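Local coordinates for protein AA10A (Thermobifida fusca, PDB 5UIZ) that probably cleaves polysaccharides such as cellulose oxidatively, as a copper-dependent lytic polysaccharide monooxygenase of family AA10, at residues Phe134-Tyr139 and His198-Ile203; Pro78-Asn83 and Arg117-Val122; Leu87-Val92 and Ala98-Gly103. All coordinates share one frame; numbering follows the deposited sequence.

Contact 1 of 3, residues Phe134-Tyr139 and His198-Ile203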
ATOM      1  N   PHE A 134      -3.156 -12.664   9.215  1.00 21.90           N
ATOM      2  CA  PHE A 134      -3.515 -12.646   7.798  1.00 23.33           C
ATOM      3  C   PHE A 134      -2.272 -12.820   6.969  1.00 21.62           C
ATOM      4  O   PHE A 134      -1.133 -12.696   7.486  1.00 18.49           O
ATOM      5  CB  PHE A 134      -4.277 -11.364   7.418  1.00 25.55           C
ATOM      6  CG  PHE A 134      -3.491 -10.095   7.612  1.00 25.15           C
ATOM      7  CD1 PHE A 134      -3.442  -9.475   8.853  1.00 23.65           C
ATOM      8  CD2 PHE A 134      -2.809  -9.527   6.561  1.00 23.92           C
ATOM      9  CE1 PHE A 134      -2.700  -8.327   9.049  1.00 24.50           C
ATOM     10  CE2 PHE A 134      -2.056  -8.375   6.755  1.00 24.82           C
ATOM     11  CZ  PHE A 134      -2.000  -7.775   8.002  1.00 25.09           C
ATOM     12  N   THR A 135      -2.501 -13.142   5.701  1.00 20.10           N
ATOM     13  CA  THR A 135      -1.435 -13.376   4.717  1.00 23.51           C
ATOM     14  C   THR A 135      -1.250 -12.187   3.773  1.00 23.62           C
ATOM     15  O   THR A 135      -2.185 -11.633   3.211  1.00 26.40           O
ATOM     16  CB  THR A 135      -1.708 -14.683   3.897  1.00 25.70           C
ATOM     17  OG1 THR A 135      -1.740 -15.805   4.804  1.00 27.42           O
ATOM     18  CG2 THR A 135      -0.628 -14.930   2.838  1.00 23.88           C
ATOM     19  N   ILE A 136      -0.001 -11.814   3.586  1.00 25.25           N
ATOM     20  CA  ILE A 136       0.359 -10.854   2.595  1.00 22.80           C
ATOM     21  C   ILE A 136       0.808 -11.598   1.368  1.00 24.15           C
ATOM     22  O   ILE A 136       1.745 -12.390   1.436  1.00 23.73           O
ATOM     23  CB  ILE A 136       1.484  -9.966   3.075  1.00 23.85           C
ATOM     24  CG1 ILE A 136       1.050  -9.273   4.392  1.00 25.15           C
ATOM     25  CG2 ILE A 136       1.909  -9.023   1.956  1.00 22.58           C
ATOM     26  CD1 ILE A 136       1.190  -7.765   4.474  1.00 25.63           C
ATOM     27  N   HIS A 137       0.155 -11.320   0.240  1.00 21.51           N
ATOM     28  CA  HIS A 137       0.543 -11.893  -1.051  1.00 18.95           C
ATOM     29  C   HIS A 137       1.019 -10.751  -2.000  1.00 17.99           C
ATOM     30  O   HIS A 137       0.262  -9.827  -2.378  1.00 14.94           O
ATOM     31  CB  HIS A 137      -0.641 -12.683  -1.596  1.00 17.97           C
ATOM     32  CG  HIS A 137      -0.477 -13.133  -2.989  1.00 17.01           C
ATOM     33  ND1 HIS A 137      -1.556 -13.411  -3.792  1.00 16.41           N
ATOM     34  CD2 HIS A 137       0.634 -13.345  -3.737  1.00 16.89           C
ATOM     35  CE1 HIS A 137      -1.111 -13.794  -4.974  1.00 17.14           C
ATOM     36  NE2 HIS A 137       0.211 -13.727  -4.980  1.00 17.34           N
ATOM     37  N   LEU A 138       2.282 -10.839  -2.343  1.00 16.74           N
ATOM     38  CA  LEU A 138       2.941  -9.913  -3.204  1.00 17.04           C
ATOM     39  C   LEU A 138       3.060 -10.603  -4.537  1.00 17.22           C
ATOM     40  O   LEU A 138       3.340 -11.808  -4.612  1.00 14.43           O
ATOM     41  CB  LEU A 138       4.350  -9.588  -2.658  1.00 20.05           C
ATOM     42  CG  LEU A 138       5.027  -8.454  -3.466  1.00 23.55           C
ATOM     43  CD1 LEU A 138       4.785  -7.147  -2.718  1.00 25.95           C
ATOM     44  CD2 LEU A 138       6.500  -8.617  -3.780  1.00 24.70           C
ATOM     45  N   TYR A 139       2.834  -9.845  -5.604  1.00 18.09           N
ATOM     46  CA  TYR A 139       3.106 -10.292  -6.936  1.00 19.19           C
ATOM     47  C   TYR A 139       4.150  -9.359  -7.488  1.00 20.92           C
ATOM     48  O   TYR A 139       3.973  -8.160  -7.452  1.00 17.34           O
ATOM     49  CB  TYR A 139       1.862 -10.236  -7.798  1.00 19.49           C
ATOM     50  CG  TYR A 139       2.049 -10.667  -9.229  1.00 21.14           C
ATOM     51  CD1 TYR A 139       2.322 -11.980  -9.543  1.00 22.68           C
ATOM     52  CD2 TYR A 139       1.849  -9.785 -10.293  1.00 26.34           C
ATOM     53  CE1 TYR A 139       2.477 -12.403 -10.853  1.00 23.92           C
ATOM     54  CE2 TYR A 139       1.944 -10.222 -11.622  1.00 26.68           C
ATOM     55  CZ  TYR A 139       2.277 -11.543 -11.880  1.00 26.03           C
ATOM     56  OH  TYR A 139       2.426 -11.984 -13.199  1.00 27.71           O
ATOM     57  N   HIS A 198      -8.375  -0.247   9.467  1.00 16.82           N
ATOM     58  CA  HIS A 198      -6.990   0.056   9.644  1.00 15.04           C
ATOM     59  C   HIS A 198      -6.278   0.159   8.307  1.00 13.99           C
ATOM     60  O   HIS A 198      -6.845  -0.112   7.223  1.00 13.21           O
ATOM     61  CB  HIS A 198      -6.365  -1.037  10.501  1.00 16.73           C
ATOM     62  CG  HIS A 198      -6.605  -0.845  11.947  1.00 17.66           C
ATOM     63  ND1 HIS A 198      -5.902   0.072  12.687  1.00 18.94           N
ATOM     64  CD2 HIS A 198      -7.499  -1.414  12.795  1.00 19.32           C
ATOM     65  CE1 HIS A 198      -6.362   0.067  13.928  1.00 18.98           C
ATOM     66  NE2 HIS A 198      -7.339  -0.811  14.019  1.00 16.91           N
ATOM     67  N   VAL A 199      -5.024   0.526   8.397  1.00 13.06           N
ATOM     68  CA  VAL A 199      -4.115   0.493   7.249  1.00 14.00           C
ATOM     69  C   VAL A 199      -2.919  -0.410   7.483  1.00 13.14           C
ATOM     70  O   VAL A 199      -2.295  -0.349   8.517  1.00 13.17           O
ATOM     71  CB  VAL A 199      -3.628   1.892   6.934  1.00 13.39           C
ATOM     72  CG1 VAL A 199      -2.752   1.916   5.687  1.00 13.96           C
ATOM     73  CG2 VAL A 199      -4.816   2.770   6.693  1.00 14.79           C
ATOM     74  N   VAL A 200      -2.669  -1.282   6.539  1.00 13.07           N
ATOM     75  CA  VAL A 200      -1.496  -2.108   6.557  1.00 14.26           C
ATOM     76  C   VAL A 200      -0.521  -1.406   5.584  1.00 14.46           C
ATOM     77  O   VAL A 200      -0.859  -1.115   4.429  1.00 13.34           O
ATOM     78  CB  VAL A 200      -1.799  -3.489   6.048  1.00 14.71           C
ATOM     79  CG1 VAL A 200      -0.512  -4.316   5.977  1.00 15.54           C
ATOM     80  CG2 VAL A 200      -2.868  -4.155   6.890  1.00 15.25           C
ATOM     81  N   PHE A 201       0.651  -1.070   6.095  1.00 14.08           N
ATOM     82  CA  PHE A 201       1.718  -0.490   5.277  1.00 14.16           C
ATOM     83  C   PHE A 201       2.914  -1.435   5.091  1.00 13.90           C
ATOM     84  O   PHE A 201       3.619  -1.758   6.050  1.00 16.22           O
ATOM     85  CB  PHE A 201       2.112   0.843   5.890  1.00 13.50           C
ATOM     86  CG  PHE A 201       3.092   1.606   5.091  1.00 15.42           C
ATOM     87  CD1 PHE A 201       2.781   2.010   3.841  1.00 16.07           C
ATOM     88  CD2 PHE A 201       4.351   1.932   5.615  1.00 16.56           C
ATOM     89  CE1 PHE A 201       3.686   2.735   3.061  1.00 17.82           C
ATOM     90  CE2 PHE A 201       5.251   2.634   4.849  1.00 17.59           C
ATOM     91  CZ  PHE A 201       4.915   3.054   3.570  1.00 17.11           C
ATOM     92  N   THR A 202       3.108  -1.901   3.874  1.00 14.19           N
ATOM     93  CA  THR A 202       4.138  -2.882   3.531  1.00 15.07           C
ATOM     94  C   THR A 202       5.294  -2.210   2.741  1.00 15.00           C
ATOM     95  O   THR A 202       5.072  -1.508   1.736  1.00 15.22           O
ATOM     96  CB  THR A 202       3.539  -4.032   2.699  1.00 15.46           C
ATOM     97  OG1 THR A 202       2.512  -4.663   3.441  1.00 16.56           O
ATOM     98  CG2 THR A 202       4.566  -5.077   2.366  1.00 15.97           C
ATOM     99  N   ILE A 203       6.495  -2.389   3.274  1.00 14.58           N
ATOM    100  CA  ILE A 203       7.730  -1.983   2.663  1.00 14.83           C
ATOM    101  C   ILE A 203       8.447  -3.207   2.088  1.00 15.40           C
ATOM    102  O   ILE A 203       8.868  -4.142   2.791  1.00 13.64           O
ATOM    103  CB  ILE A 203       8.690  -1.298   3.651  1.00 15.12           C
ATOM    104  CG1 ILE A 203       7.999  -0.150   4.396  1.00 15.84           C
ATOM    105  CG2 ILE A 203       9.887  -0.714   2.893  1.00 15.40           C
ATOM    106  CD1 ILE A 203       8.933   0.506   5.414  1.00 16.41           C
TER

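Contact 2 of 3, residues Pro78-Asn83 and Arg117-Val122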
ATOM      1  N   PRO A  78      -4.725   9.205 -13.566  1.00 19.17           N
ATOM      2  CA  PRO A  78      -5.051   7.842 -13.967  1.00 18.33           C
ATOM      3  C   PRO A  78      -3.859   6.900 -13.929  1.00 17.95           C
ATOM      4  O   PRO A  78      -4.064   5.716 -13.759  1.00 17.49           O
ATOM      5  CB  PRO A  78      -5.558   8.011 -15.409  1.00 18.42           C
ATOM      6  CG  PRO A  78      -6.141   9.415 -15.412  1.00 18.76           C
ATOM      7  CD  PRO A  78      -5.161  10.191 -14.580  1.00 18.24           C
ATOM      8  N   ASN A  79      -2.649   7.419 -14.113  1.00 17.61           N
ATOM      9  CA  ASN A  79      -1.446   6.584 -14.148  1.00 18.52           C
ATOM     10  C   ASN A  79      -1.117   5.954 -12.781  1.00 17.40           C
ATOM     11  O   ASN A  79      -0.374   4.995 -12.757  1.00 17.45           O
ATOM     12  CB  ASN A  79      -0.214   7.364 -14.603  1.00 18.63           C
ATOM     13  CG  ASN A  79      -0.333   7.889 -16.016  1.00 21.53           C
ATOM     14  OD1 ASN A  79      -0.748   7.161 -16.908  1.00 23.73           O
ATOM     15  ND2 ASN A  79       0.010   9.173 -16.216  1.00 20.56           N
ATOM     16  N   ALA A  80      -1.638   6.508 -11.686  1.00 16.60           N
ATOM     17  CA  ALA A  80      -1.536   5.850 -10.362  1.00 16.37           C
ATOM     18  C   ALA A  80      -2.115   4.470 -10.421  1.00 16.68           C
ATOM     19  O   ALA A  80      -1.608   3.596  -9.755  1.00 17.33           O
ATOM     20  CB  ALA A  80      -2.206   6.646  -9.247  1.00 14.34           C
ATOM     21  N   MET A  81      -3.174   4.277 -11.224  1.00 17.01           N
ATOM     22  CA  MET A  81      -3.748   2.980 -11.444  1.00 16.52           C
ATOM     23  C   MET A  81      -3.160   2.233 -12.663  1.00 18.37           C
ATOM     24  O   MET A  81      -2.930   1.041 -12.583  1.00 17.62           O
ATOM     25  CB  MET A  81      -5.249   3.122 -11.593  1.00 16.74           C
ATOM     26  CG  MET A  81      -5.989   3.167 -10.261  1.00 16.65           C
ATOM     27  SD  MET A  81      -5.500   4.533  -9.167  1.00 16.23           S
ATOM     28  CE  MET A  81      -6.098   5.960 -10.141  1.00 16.32           C
ATOM     29  N   TRP A  82      -2.973   2.895 -13.811  1.00 18.04           N
ATOM     30  CA  TRP A  82      -2.441   2.189 -14.989  1.00 19.05           C
ATOM     31  C   TRP A  82      -1.054   1.645 -14.699  1.00 20.12           C
ATOM     32  O   TRP A  82      -0.764   0.548 -15.117  1.00 21.90           O
ATOM     33  CB  TRP A  82      -2.378   3.047 -16.262  1.00 17.60           C
ATOM     34  CG  TRP A  82      -3.694   3.660 -16.722  1.00 16.73           C
ATOM     35  CD1 TRP A  82      -3.888   4.941 -17.059  1.00 17.85           C
ATOM     36  CD2 TRP A  82      -4.955   2.997 -16.890  1.00 16.96           C
ATOM     37  NE1 TRP A  82      -5.205   5.142 -17.457  1.00 17.93           N
ATOM     38  CE2 TRP A  82      -5.859   3.942 -17.388  1.00 17.83           C
ATOM     39  CE3 TRP A  82      -5.386   1.663 -16.738  1.00 18.30           C
ATOM     40  CZ2 TRP A  82      -7.186   3.644 -17.641  1.00 17.18           C
ATOM     41  CZ3 TRP A  82      -6.679   1.357 -16.997  1.00 18.30           C
ATOM     42  CH2 TRP A  82      -7.582   2.357 -17.432  1.00 19.54           C
ATOM     43  N   ASN A  83      -0.254   2.408 -13.958  0.59 20.39           N
ATOM     44  CA  ASN A  83       1.073   2.001 -13.547  0.59 21.21           C
ATOM     45  C   ASN A  83       1.014   1.621 -12.054  0.59 20.34           C
ATOM     46  O   ASN A  83       1.841   2.087 -11.251  0.59 18.44           O
ATOM     47  CB  ASN A  83       2.090   3.141 -13.778  0.59 22.68           C
ATOM     48  CG  ASN A  83       2.196   3.571 -15.231  0.59 22.96           C
ATOM     49  OD1 ASN A  83       2.297   2.735 -16.117  0.59 26.43           O
ATOM     50  ND2 ASN A  83       2.219   4.875 -15.474  0.59 23.26           N
ATOM     51  N   ARG A 117       0.111  10.596  -5.626  1.00 15.70           N
ATOM     52  CA  ARG A 117      -0.229  11.476  -4.469  1.00 17.04           C
ATOM     53  C   ARG A 117      -1.670  11.298  -3.961  1.00 15.44           C
ATOM     54  O   ARG A 117      -1.971  11.535  -2.792  1.00 14.25           O
ATOM     55  CB  ARG A 117       0.083  12.930  -4.786  1.00 20.11           C
ATOM     56  CG  ARG A 117      -0.921  13.550  -5.712  1.00 24.72           C
ATOM     57  CD  ARG A 117      -0.510  14.891  -6.271  1.00 28.63           C
ATOM     58  NE  ARG A 117      -1.593  15.384  -7.158  1.00 35.63           N
ATOM     59  CZ  ARG A 117      -1.467  16.307  -8.122  1.00 42.94           C
ATOM     60  NH1 ARG A 117      -0.290  16.868  -8.378  1.00 55.41           N
ATOM     61  NH2 ARG A 117      -2.526  16.676  -8.844  1.00 42.80           N
ATOM     62  N   SER A 118      -2.577  10.863  -4.837  1.00 14.14           N
ATOM     63  CA  SER A 118      -3.970  10.620  -4.419  1.00 14.08           C
ATOM     64  C   SER A 118      -4.143   9.432  -3.401  1.00 13.58           C
ATOM     65  O   SER A 118      -5.151   9.320  -2.735  1.00 13.75           O
ATOM     66  CB  SER A 118      -4.860  10.412  -5.684  1.00 13.69           C
ATOM     67  OG  SER A 118      -4.398   9.266  -6.369  1.00 13.60           O
ATOM     68  N   MET A 119      -3.145   8.574  -3.314  0.67 14.46           N
ATOM     69  CA  MET A 119      -3.100   7.502  -2.325  0.67 15.91           C
ATOM     70  C   MET A 119      -2.978   8.010  -0.922  0.67 15.49           C
ATOM     71  O   MET A 119      -3.271   7.279  -0.012  0.67 16.10           O
ATOM     72  CB  MET A 119      -1.900   6.581  -2.565  0.67 18.02           C
ATOM     73  CG  MET A 119      -1.952   5.785  -3.841  0.67 20.25           C
ATOM     74  SD  MET A 119      -3.552   5.021  -4.037  0.67 24.31           S
ATOM     75  CE  MET A 119      -4.261   5.890  -5.424  0.67 24.20           C
ATOM     76  N   ASP A 120      -2.487   9.233  -0.775  1.00 14.49           N
ATOM     77  CA  ASP A 120      -2.373   9.919   0.474  1.00 15.17           C
ATOM     78  C   ASP A 120      -3.694  10.518   0.966  1.00 15.29           C
ATOM     79  O   ASP A 120      -3.717  11.066   2.064  1.00 13.72           O
ATOM     80  CB  ASP A 120      -1.353  11.087   0.355  1.00 14.92           C
ATOM     81  CG  ASP A 120       0.120  10.630   0.166  1.00 16.31           C
ATOM     82  OD1 ASP A 120       0.492   9.481   0.625  1.00 17.93           O
ATOM     83  OD2 ASP A 120       0.911  11.456  -0.378  1.00 13.35           O
ATOM     84  N   ALA A 121      -4.761  10.474   0.168  1.00 16.04           N
ATOM     85  CA  ALA A 121      -5.978  11.159   0.564  1.00 17.48           C
ATOM     86  C   ALA A 121      -6.646  10.427   1.728  1.00 17.23           C
ATOM     87  O   ALA A 121      -6.492   9.224   1.916  1.00 16.66           O
ATOM     88  CB  ALA A 121      -6.944  11.376  -0.624  1.00 17.71           C
ATOM     89  N   VAL A 122      -7.426  11.199   2.464  1.00 17.43           N
ATOM     90  CA  VAL A 122      -8.098  10.767   3.664  1.00 17.54           C
ATOM     91  C   VAL A 122      -9.545  10.516   3.282  1.00 17.02           C
ATOM     92  O   VAL A 122     -10.201  11.375   2.700  1.00 15.99           O
ATOM     93  CB  VAL A 122      -7.887  11.871   4.721  1.00 19.64           C
ATOM     94  CG1 VAL A 122      -8.836  11.786   5.866  1.00 19.99           C
ATOM     95  CG2 VAL A 122      -6.443  11.818   5.243  1.00 20.19           C
TER

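Contact 3 of 3, residues Leu87-Val92 and Ala98-Gly103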
ATOM      1  N   LEU A  87       5.003   1.761  -7.733  1.00 15.16           N
ATOM      2  CA  LEU A  87       5.048   2.659  -6.566  1.00 15.89           C
ATOM      3  C   LEU A  87       6.312   2.381  -5.750  1.00 16.08           C
ATOM      4  O   LEU A  87       6.256   1.766  -4.667  1.00 16.40           O
ATOM      5  CB  LEU A  87       3.780   2.519  -5.741  1.00 15.71           C
ATOM      6  CG  LEU A  87       3.327   3.787  -5.061  1.00 16.51           C
ATOM      7  CD1 LEU A  87       1.931   3.603  -4.459  1.00 18.15           C
ATOM      8  CD2 LEU A  87       4.312   4.221  -3.978  1.00 17.83           C
ATOM      9  N   TYR A  88       7.442   2.845  -6.278  1.00 16.14           N
ATOM     10  CA  TYR A  88       8.733   2.647  -5.660  1.00 17.09           C
ATOM     11  C   TYR A  88       9.612   3.856  -5.637  1.00 16.07           C
ATOM     12  O   TYR A  88       9.472   4.801  -6.447  1.00 14.70           O
ATOM     13  CB  TYR A  88       9.495   1.545  -6.373  1.00 19.04           C
ATOM     14  CG  TYR A  88       9.880   1.845  -7.795  1.00 20.35           C
ATOM     15  CD1 TYR A  88      11.063   2.527  -8.083  1.00 23.68           C
ATOM     16  CD2 TYR A  88       9.090   1.396  -8.858  1.00 22.83           C
ATOM     17  CE1 TYR A  88      11.429   2.800  -9.382  1.00 25.11           C
ATOM     18  CE2 TYR A  88       9.447   1.642 -10.159  1.00 24.86           C
ATOM     19  CZ  TYR A  88      10.631   2.330 -10.428  1.00 27.11           C
ATOM     20  OH  TYR A  88      10.987   2.587 -11.718  1.00 28.50           O
ATOM     21  N   ARG A  89      10.573   3.805  -4.725  1.00 15.68           N
ATOM     22  CA  ARG A  89      11.655   4.759  -4.750  1.00 15.94           C
ATOM     23  C   ARG A  89      12.968   4.045  -4.962  1.00 15.21           C
ATOM     24  O   ARG A  89      13.146   2.934  -4.495  1.00 17.57           O
ATOM     25  CB  ARG A  89      11.690   5.568  -3.455  1.00 17.29           C
ATOM     26  CG  ARG A  89      10.445   6.392  -3.166  1.00 17.74           C
ATOM     27  CD  ARG A  89      10.687   7.220  -1.895  1.00 19.76           C
ATOM     28  NE  ARG A  89      11.634   8.279  -2.193  1.00 19.84           N
ATOM     29  CZ  ARG A  89      11.306   9.467  -2.662  1.00 19.07           C
ATOM     30  NH1 ARG A  89      12.250  10.267  -3.003  1.00 20.14           N
ATOM     31  NH2 ARG A  89      10.067   9.832  -2.835  1.00 19.18           N
ATOM     32  N   ASP A  90      13.898   4.712  -5.630  1.00 15.06           N
ATOM     33  CA  ASP A  90      15.264   4.266  -5.728  1.00 16.15           C
ATOM     34  C   ASP A  90      16.144   5.060  -4.739  1.00 16.51           C
ATOM     35  O   ASP A  90      15.868   6.232  -4.439  1.00 16.23           O
ATOM     36  CB  ASP A  90      15.807   4.505  -7.130  1.00 18.34           C
ATOM     37  CG  ASP A  90      15.203   3.561  -8.181  1.00 20.06           C
ATOM     38  OD1 ASP A  90      14.745   2.409  -7.900  1.00 20.01           O
ATOM     39  OD2 ASP A  90      15.228   4.013  -9.317  1.00 21.59           O
ATOM     40  N   TRP A  91      17.180   4.396  -4.237  1.00 16.51           N
ATOM     41  CA  TRP A  91      18.247   5.010  -3.482  1.00 18.05           C
ATOM     42  C   TRP A  91      17.752   5.589  -2.135  1.00 16.89           C
ATOM     43  O   TRP A  91      18.213   6.620  -1.664  1.00 16.59           O
ATOM     44  CB  TRP A  91      18.982   6.065  -4.370  1.00 17.59           C
ATOM     45  CG  TRP A  91      19.716   5.460  -5.511  1.00 17.90           C
ATOM     46  CD1 TRP A  91      19.426   5.609  -6.838  1.00 19.97           C
ATOM     47  CD2 TRP A  91      20.919   4.650  -5.449  1.00 18.40           C
ATOM     48  NE1 TRP A  91      20.360   4.917  -7.609  1.00 20.37           N
ATOM     49  CE2 TRP A  91      21.290   4.341  -6.775  1.00 19.80           C
ATOM     50  CE3 TRP A  91      21.699   4.159  -4.404  1.00 18.56           C
ATOM     51  CZ2 TRP A  91      22.411   3.552  -7.083  1.00 19.65           C
ATOM     52  CZ3 TRP A  91      22.804   3.374  -4.702  1.00 20.28           C
ATOM     53  CH2 TRP A  91      23.168   3.100  -6.042  1.00 19.84           C
ATOM     54  N   VAL A  92      16.812   4.885  -1.524  1.00 15.71           N
ATOM     55  CA  VAL A  92      16.358   5.214  -0.193  1.00 15.38           C
ATOM     56  C   VAL A  92      17.446   4.880   0.870  1.00 14.57           C
ATOM     57  O   VAL A  92      17.487   5.516   1.915  1.00 13.99           O
ATOM     58  CB  VAL A  92      15.000   4.544   0.135  1.00 14.63           C
ATOM     59  CG1 VAL A  92      14.629   4.675   1.616  1.00 14.78           C
ATOM     60  CG2 VAL A  92      13.897   5.160  -0.724  1.00 15.32           C
ATOM     61  N   ALA A  98      13.079   9.113   6.265  1.00 15.64           N
ATOM     62  CA  ALA A  98      13.529  10.319   5.597  1.00 14.24           C
ATOM     63  C   ALA A  98      12.845  10.417   4.251  1.00 14.33           C
ATOM     64  O   ALA A  98      12.577  11.541   3.788  1.00 14.23           O
ATOM     65  CB  ALA A  98      15.015  10.335   5.397  1.00 14.37           C
ATOM     66  N   ALA A  99      12.672   9.283   3.563  1.00 12.58           N
ATOM     67  CA  ALA A  99      12.106   9.334   2.250  1.00 13.03           C
ATOM     68  C   ALA A  99      10.612   9.640   2.244  1.00 13.26           C
ATOM     69  O   ALA A  99      10.141  10.170   1.272  1.00 14.66           O
ATOM     70  CB  ALA A  99      12.370   8.072   1.482  1.00 13.43           C
ATOM     71  N   LEU A 100       9.895   9.305   3.299  1.00 13.17           N
ATOM     72  CA  LEU A 100       8.424   9.375   3.324  1.00 13.05           C
ATOM     73  C   LEU A 100       8.031  10.302   4.460  1.00 12.73           C
ATOM     74  O   LEU A 100       7.909   9.854   5.591  1.00 12.52           O
ATOM     75  CB  LEU A 100       7.858   7.972   3.598  1.00 13.14           C
ATOM     76  CG  LEU A 100       7.588   7.092   2.370  1.00 13.86           C
ATOM     77  CD1 LEU A 100       8.732   6.945   1.411  1.00 14.87           C
ATOM     78  CD2 LEU A 100       7.197   5.701   2.847  1.00 15.25           C
ATOM     79  N   PRO A 101       7.865  11.605   4.181  1.00 12.95           N
ATOM     80  CA  PRO A 101       7.314  12.460   5.215  1.00 12.75           C
ATOM     81  C   PRO A 101       5.933  12.003   5.698  1.00 13.12           C
ATOM     82  O   PRO A 101       5.156  11.366   4.925  1.00 11.78           O
ATOM     83  CB  PRO A 101       7.181  13.802   4.508  1.00 12.84           C
ATOM     84  CG  PRO A 101       8.189  13.790   3.452  1.00 12.43           C
ATOM     85  CD  PRO A 101       8.236  12.366   2.982  1.00 12.66           C
ATOM     86  N   ASP A 102       5.599  12.357   6.938  1.00 13.26           N
ATOM     87  CA  ASP A 102       4.255  12.068   7.424  1.00 14.12           C
ATOM     88  C   ASP A 102       3.183  12.575   6.434  1.00 15.38           C
ATOM     89  O   ASP A 102       3.302  13.670   5.830  1.00 15.21           O
ATOM     90  CB  ASP A 102       4.025  12.673   8.789  1.00 14.51           C
ATOM     91  CG  ASP A 102       4.676  11.880   9.900  1.00 14.37           C
ATOM     92  OD1 ASP A 102       4.926  10.631   9.781  1.00 14.82           O
ATOM     93  OD2 ASP A 102       4.913  12.521  10.931  1.00 14.76           O
ATOM     94  N   GLY A 103       2.179  11.734   6.213  1.00 15.24           N
ATOM     95  CA  GLY A 103       1.120  12.085   5.339  1.00 15.11           C
ATOM     96  C   GLY A 103       1.451  11.834   3.897  1.00 16.22           C
ATOM     97  O   GLY A 103       0.594  12.067   3.053  1.00 16.77           O
TER

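Contact 1 of 3, residues Phe134-Tyr139 and His198-Ile203
Phe134 and Val200 meet because of how each turns at its first torsion. With chi1 at 62°, CG of Phe134 sits between the backbone N and the carbonyl carbon, whereas Val200 holds CG1 anti to its N (chi1 176°), leaving CG2, beside that N, as the branch the ring meets. The two side chains come from opposite directions, and the far ring atom CZ of Phe134 rests 3.9 Å from CG2 of Val200, the methyl lying oblique to the ring. Two residues along the strand, Ile136 slides past the other branch in the opposite direction, its terminal CD1 4.1 Å from Val200 CG1. The same CD1 passes OG1 of Thr202 at 3.5 Å, again in opposed directions, where a methyl lies against a hydroxyl oxygen.

The backbones stay well apart. Strand axes approach to 10.6 Å and cross at -46°, the packing of two facing sheets in a beta-sandwich rather than of neighbours in one sheet. Within its own sheet, the first strand is bonded through the backbones of Phe134 and Ile136 to Val189 and Phe187 of strand 184-190, and Val200 also touches Val219 of strand 211-221.

All four touching residues are buried, and what passes between the segments is side-chain packing without hydrogen bonds. The chemistry is therefore that of a hydrophobic core, in which the fit of alternate side chains, with one threonine oxygen among them, joins the two sheets.

Contact 2 of 3, residues Pro78-Asn83 and Arg117-Val122
Ala80 and Met81 face Ser118 and Met119 within the helix-rich region that follows strand 38-42 in this lytic polysaccharide monooxygenase, probably corresponding to the L2 region of AA10 enzymes. Here a short helix, 79-82, packs beside the 3-10 turn 117-120. The closer half of the meeting belongs to sulfur and methyl groups. Met81 bends at both its second and third torsions, which folds SD back to the inner side, and Met119 bends likewise; the two chains pass at a slant with Met119 CE 4.2 Å from Met81 SD. That methyl also lies 4.4 Å from Ala80 CB. Because Met119 was modelled in two conformations, this account holds for one of them and the methyl's exact place is doubtful. Ser118 is a looser neighbour, its OG standing 4.5 Å from Ala80 CB. Helices 46-54 and 68-76 add to the surroundings: Met81 touches Cys50, Trp51 and Trp74, while Ser118 lies on Ala73.

The outer side looks quite different. Arg117 is exposed and leads away from the helix, its NH2 forming a salt bridge with Asp76, and Trp82 is exposed on the far side of helix 79-82, meeting Trp74 and His58 edge to face. Neither of these residues takes part in the packing between the segments. Pro78 O accepts two backbone bonds, from Met81 N and Trp82 N. On this same helix, Asn79 OD1 lies in the plane of the Trp82 ring at its edge, 3.8 Å from CD1 of Trp82.

Contact 3 of 3, residues Leu87-Val92 and Ala98-Gly103
Arg89 and Val92 converge on the single methyl of Ala99. The arginine supplies its NE, 3.8 Å from Ala99 CB, together with the preceding methylene. Val92 adds both branches, CG2 coming within 4.0 Å of the same Ala99 CB and CG1 only slightly farther off. Beside this group Leu100 runs past Arg89 in the opposite direction, and its CD1 lies 3.9 Å from Arg89 CD. The contact thus sets the CD methylene and the NE end of the guanidinium against apolar groups.

What the charged end does depends on the bend in that chain. The first two torsions carry it out from the strand, and the turn at chi3 (72°), with chi4 near 88° setting the plane, puts Ala99 O over one face of the guanidinium, 3.9 Å above the plane and offset toward the rim. The approach is not a hydrogen bond, since the oxygen sits above the group instead of accepting an N-H, and any electrostatic gain is probably small. Ala99 ends helix 96-99, and its carbonyl may therefore add a modest favourable field to the positive charge.

A hydrogen bond from Arg89 NH2 to Gly108 O anchors the tip from outside the two segments. Farther out, Arg89, Val92 and Leu100 all touch Tyr214 on strand 211-221, with which strand 88-90 pairs in antiparallel fashion; Arg89 itself is bonded through its backbone to Thr212. Next along the strand, Tyr88 brings its ring against that of His37, a copper ligand. The arrangement joins a short strand and a helix end at the copper-bearing edge of the AA10 beta-sandwich, near the histidine brace that defines lytic polysaccharide monooxygenases.

In the fold
Contact 1 is part of the core between the two sheets, with contact 3 touching it and contact 2 farther off. Contacts 1 and 3 have centres about 17 Å apart yet meet directly, Phe201 CZ lying 3.6 Å from Leu100 CD2. Contact 3 is nested in the loop that contact 2 closes; their centres are about 15 Å apart, and Asp120 CG packs 3.3 Å from Gly103 O. Contacts 1 and 2, also about 17 Å apart between centres, do not touch, and their nearest atoms are about 8 Å apart. Contact 3 approaches the active site: the Arg89 side chain lies about 12 Å from the bound copper, held by His37 and His144. Contacts 1 and 2 lie away from it.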